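Local coordinates for putative periplasmic or exported protein (PDB 4GQZ), which binds copper in the bacterial periplasm, probably as part of copper resistance, and forms a V-shaped dimer, at the interface of chains A and B. Coordinates in Å, arbitrary orientation; residue numbers count along the deposited sequence, not the author numbering. Chains: chain A/B, Putative periplasmic or exported protein.

Contact 1: the interface of chains A and B. Residues chain A 19-21, 63; chain B 60-62, 126.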
# COMPACT_ATOMS: atom_id res chain seq x y z
N THR A 19 -2.11 -6.74 4.50
CA THR A 19 -1.77 -5.58 3.68
C THR A 19 -0.63 -6.01 2.80
O THR A 19 0.03 -7.02 3.08
CB THR A 19 -1.33 -4.41 4.52
OG1 THR A 19 -0.13 -4.77 5.22
CG2 THR A 19 -2.40 -4.04 5.55
N VAL A 20 -0.36 -5.26 1.73
CA VAL A 20 0.74 -5.64 0.84
C VAL A 20 2.10 -5.65 1.54
O VAL A 20 2.97 -6.46 1.19
CB VAL A 20 0.73 -4.80 -0.49
CG1 VAL A 20 1.17 -3.38 -0.24
CG2 VAL A 20 1.62 -5.46 -1.56
N GLU A 21 2.30 -4.80 2.54
CA GLU A 21 3.55 -4.82 3.32
C GLU A 21 3.69 -6.10 4.15
O GLU A 21 4.77 -6.67 4.23
CB GLU A 21 3.69 -3.61 4.26
CG GLU A 21 4.12 -2.28 3.60
CD GLU A 21 2.95 -1.43 3.10
OE1 GLU A 21 3.23 -0.29 2.63
OE2 GLU A 21 1.77 -1.87 3.17
N LYS A 63 5.21 3.21 -0.00
CA LYS A 63 6.61 3.04 0.33
C LYS A 63 7.35 2.03 -0.54
O LYS A 63 6.80 0.98 -0.92
CB LYS A 63 6.77 2.72 1.82
CG LYS A 63 6.59 3.97 2.71
CD LYS A 63 6.70 3.63 4.16
CE LYS A 63 6.36 4.83 5.03
NZ LYS A 63 7.23 6.00 4.71
N LEU B 60 -4.52 -3.70 0.18
CA LEU B 60 -4.17 -2.32 0.48
C LEU B 60 -2.84 -2.24 1.20
O LEU B 60 -2.22 -3.26 1.53
CB LEU B 60 -5.28 -1.65 1.32
CG LEU B 60 -6.43 -0.95 0.59
CD1 LEU B 60 -6.74 -1.54 -0.78
CD2 LEU B 60 -7.70 -0.91 1.44
N GLY B 61 -2.39 -1.01 1.45
CA GLY B 61 -1.13 -0.78 2.12
C GLY B 61 -1.31 -0.38 3.57
O GLY B 61 -2.27 -0.80 4.21
N ASP B 62 -0.37 0.42 4.08
CA ASP B 62 -0.31 0.79 5.50
C ASP B 62 -1.48 1.67 5.94
O ASP B 62 -1.78 1.78 7.13
CB ASP B 62 0.97 1.58 5.79
CG ASP B 62 2.21 0.71 5.82
OD1 ASP B 62 2.09 -0.53 5.94
OD2 ASP B 62 3.32 1.30 5.75
N ARG B 126 -4.00 3.11 10.42
CA ARG B 126 -4.84 1.98 10.81
C ARG B 126 -4.98 1.87 12.32
O ARG B 126 -4.14 2.37 13.06
CB ARG B 126 -4.27 0.67 10.24
CG ARG B 126 -4.37 0.60 8.73
CD ARG B 126 -3.80 -0.71 8.17
NE ARG B 126 -4.03 -0.80 6.73
CZ ARG B 126 -5.20 -1.11 6.17
NH1 ARG B 126 -6.27 -1.35 6.91
NH2 ARG B 126 -5.29 -1.19 4.85
O HOH W 1 1.20 2.22 2.01
O HOH W 2 0.79 -2.88 6.93
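The carbonyl oxygen of B:Gly61 lies against the CG2 methyl of A:Thr19 at 3.5 Å and is gripped from its own chain by B:Arg126. Two nitrogens of that guanidinium, NE and NH2, both donate to this single atom, each at 3.1 Å from B:Gly61 O. The oxygen sits close to the guanidinium plane, at the edge of the group. NE arrives in the carbonyl plane, while NH2 is tilted 21° from it. The double grip should fix the B:60-62 loop, which chain A meets.

A backbone bond crosses the interface from A:Val20 N to B:Leu60 O, at 2.7 Å. A:Val20 is the first residue of helix 20-28, so a carbonyl of the partner chain caps this helix end.

The next residue, A:Glu21, meets B:Asp62. The side chains cross at about a right angle, yet their carboxylates are stacked, with planes only 20° apart. A:Glu21 OE2 lies 3.1 Å from B:Asp62 OD1. The oxygens meet face to face, not lone pair to lone pair, so this is a close approach of two acceptors and not a good hydrogen bond. If both groups are charged they would repel. The bend of the A:Glu21 chain at chi2 (90°) brings its carboxylate over that of B:Asp62. The positive end of helix 20-28 may ease the negative charge.

Waters join the same groups. Water 1 makes a long link between A:Glu21 OE1 and B:Asp62 N. Water 2 lies 2.7 Å from the hydroxyl A:Thr19 OG1 and 2.9 Å from B:Asp62 OD1.

Contact 2: the interface of chains A and B. Residues chain A 6-7, 10, 57-58; chain B 6, 56-59.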
# COMPACT_ATOMS: atom_id res chain seq x y z
N GLU A 6 -6.05 -15.57 -9.27
CA GLU A 6 -5.28 -14.70 -8.38
C GLU A 6 -5.83 -14.66 -6.95
O GLU A 6 -5.07 -14.80 -5.99
CB GLU A 6 -5.20 -13.28 -8.95
CG GLU A 6 -4.39 -12.31 -8.08
CD GLU A 6 -5.25 -11.37 -7.26
OE1 GLU A 6 -6.46 -11.22 -7.54
OE2 GLU A 6 -4.69 -10.75 -6.33
N SER A 7 -7.14 -14.47 -6.80
CA SER A 7 -7.70 -14.31 -5.45
C SER A 7 -7.57 -15.63 -4.70
O SER A 7 -7.18 -15.67 -3.52
CB SER A 7 -9.15 -13.80 -5.49
OG SER A 7 -10.05 -14.77 -6.00
N LEU A 10 -4.10 -16.21 -3.37
CA LEU A 10 -3.81 -15.46 -2.13
C LEU A 10 -4.40 -16.19 -0.93
O LEU A 10 -3.73 -16.40 0.09
CB LEU A 10 -4.35 -14.02 -2.20
CG LEU A 10 -3.73 -13.04 -3.20
CD1 LEU A 10 -4.37 -11.66 -3.07
CD2 LEU A 10 -2.21 -12.93 -3.03
N THR A 57 0.14 -9.93 -10.09
CA THR A 57 0.85 -8.71 -9.75
C THR A 57 0.07 -7.93 -8.71
O THR A 57 -1.09 -7.56 -8.94
CB THR A 57 1.03 -7.82 -10.99
OG1 THR A 57 -0.23 -7.69 -11.66
CG2 THR A 57 2.01 -8.47 -11.96
N LEU A 58 0.70 -7.68 -7.57
CA LEU A 58 0.06 -6.92 -6.51
C LEU A 58 0.80 -5.58 -6.38
O LEU A 58 1.97 -5.56 -6.01
CB LEU A 58 0.12 -7.67 -5.18
CG LEU A 58 -0.23 -9.17 -5.11
CD1 LEU A 58 -0.14 -9.69 -3.67
CD2 LEU A 58 -1.58 -9.48 -5.68
N GLU B 6 -5.89 -11.31 -14.00
CA GLU B 6 -5.80 -10.19 -13.07
C GLU B 6 -4.80 -9.17 -13.57
O GLU B 6 -5.09 -7.96 -13.62
CB GLU B 6 -5.41 -10.68 -11.66
CG GLU B 6 -5.18 -9.56 -10.63
CD GLU B 6 -3.71 -9.18 -10.49
OE1 GLU B 6 -2.85 -10.06 -10.71
OE2 GLU B 6 -3.41 -8.00 -10.14
N TYR B 56 -11.01 -9.98 -8.77
CA TYR B 56 -9.59 -9.87 -8.45
C TYR B 56 -9.49 -9.09 -7.17
O TYR B 56 -10.31 -8.20 -6.93
CB TYR B 56 -8.85 -9.14 -9.57
CG TYR B 56 -9.16 -9.70 -10.95
CD1 TYR B 56 -8.88 -11.02 -11.25
CD2 TYR B 56 -9.74 -8.90 -11.93
CE1 TYR B 56 -9.18 -11.55 -12.52
CE2 TYR B 56 -10.04 -9.41 -13.19
CZ TYR B 56 -9.75 -10.73 -13.47
OH TYR B 56 -10.05 -11.22 -14.72
N THR B 57 -8.51 -9.42 -6.33
CA THR B 57 -8.32 -8.73 -5.06
C THR B 57 -6.91 -8.19 -4.89
O THR B 57 -5.93 -8.94 -4.94
CB THR B 57 -8.63 -9.63 -3.85
OG1 THR B 57 -7.82 -10.81 -3.90
CG2 THR B 57 -10.10 -10.03 -3.83
N LEU B 58 -6.81 -6.88 -4.68
CA LEU B 58 -5.52 -6.24 -4.50
C LEU B 58 -5.43 -5.78 -3.05
O LEU B 58 -6.27 -5.00 -2.59
CB LEU B 58 -5.37 -5.05 -5.43
CG LEU B 58 -5.59 -5.25 -6.93
CD1 LEU B 58 -5.33 -3.95 -7.70
CD2 LEU B 58 -4.73 -6.38 -7.47
N PRO B 59 -4.43 -6.27 -2.32
CA PRO B 59 -4.25 -5.85 -0.92
C PRO B 59 -3.95 -4.36 -0.83
O PRO B 59 -3.22 -3.82 -1.68
CB PRO B 59 -3.03 -6.65 -0.46
CG PRO B 59 -2.98 -7.84 -1.39
CD PRO B 59 -3.46 -7.31 -2.71
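This is a two-fold symmetric homodimer interface, in which helix 5-12 of each chain docks on the strand ending at residue 59 of the other and so ties the two arms of the V-shaped dimer together. The carboxylate of Glu6 in each chain binds the backbone of Thr57 in the partner. B:Thr57 N donates to A:Glu6 OE1 at 3.0 Å, and A:Thr57 N donates to B:Glu6 OE1 at 3.1 Å. Both bonds use the syn lone pair of the carboxylate oxygen.

The second oxygen faces the carbonyl of the same residue. A:Glu6 OE2 is 2.6 Å from B:Thr57 O, and B:Glu6 OE2 is 2.7 Å from A:Thr57 O. Such spacing suggests that each Glu6 is protonated and donates to the carbonyl, although the proton is not seen. Each glutamate would then be held by the backbone N-H and the carbonyl of one residue, which should fix its rotation. Its CG points away from the backbone N (chi1 -179° in A:Glu6), and a bend at chi2 turns the carboxylate onto the strand.

Carbon contacts lie beside these bonds. The two Glu6 side chains pass close to the two-fold axis, with their CB atoms 3.8 Å apart. A:Leu10 and B:Thr57 run antiparallel, side by side. The CD1 methyl of A:Leu10 lies against the carbonyl oxygen B:Thr57 O (3.6 Å) and near its OG1. At the far end A:Leu58 crosses B:Pro59 at about a right angle, and A:Leu58 CD1 reaches B:Pro59 CG at 4.1 Å.

Contact 1 and contact 2 are neighbouring parts of one dimer interface, with the centres of their C-alpha atoms about 14 Å apart. The stretch 55-62 of chain B runs through both: its strand 55-59 belongs to contact 2, and the loop 60-62 enters contact 1. From chain A, helix 5-12 enters contact 2, with A:Thr57 and A:Leu58 of its strand 54-59, and the start of helix 20-28 enters contact 1. Chain B adds B:Glu6 to contact 2 and B:Arg126 to contact 1. The same segment of each monomer is therefore held by two helices of its partner, which should limit movement between the arms.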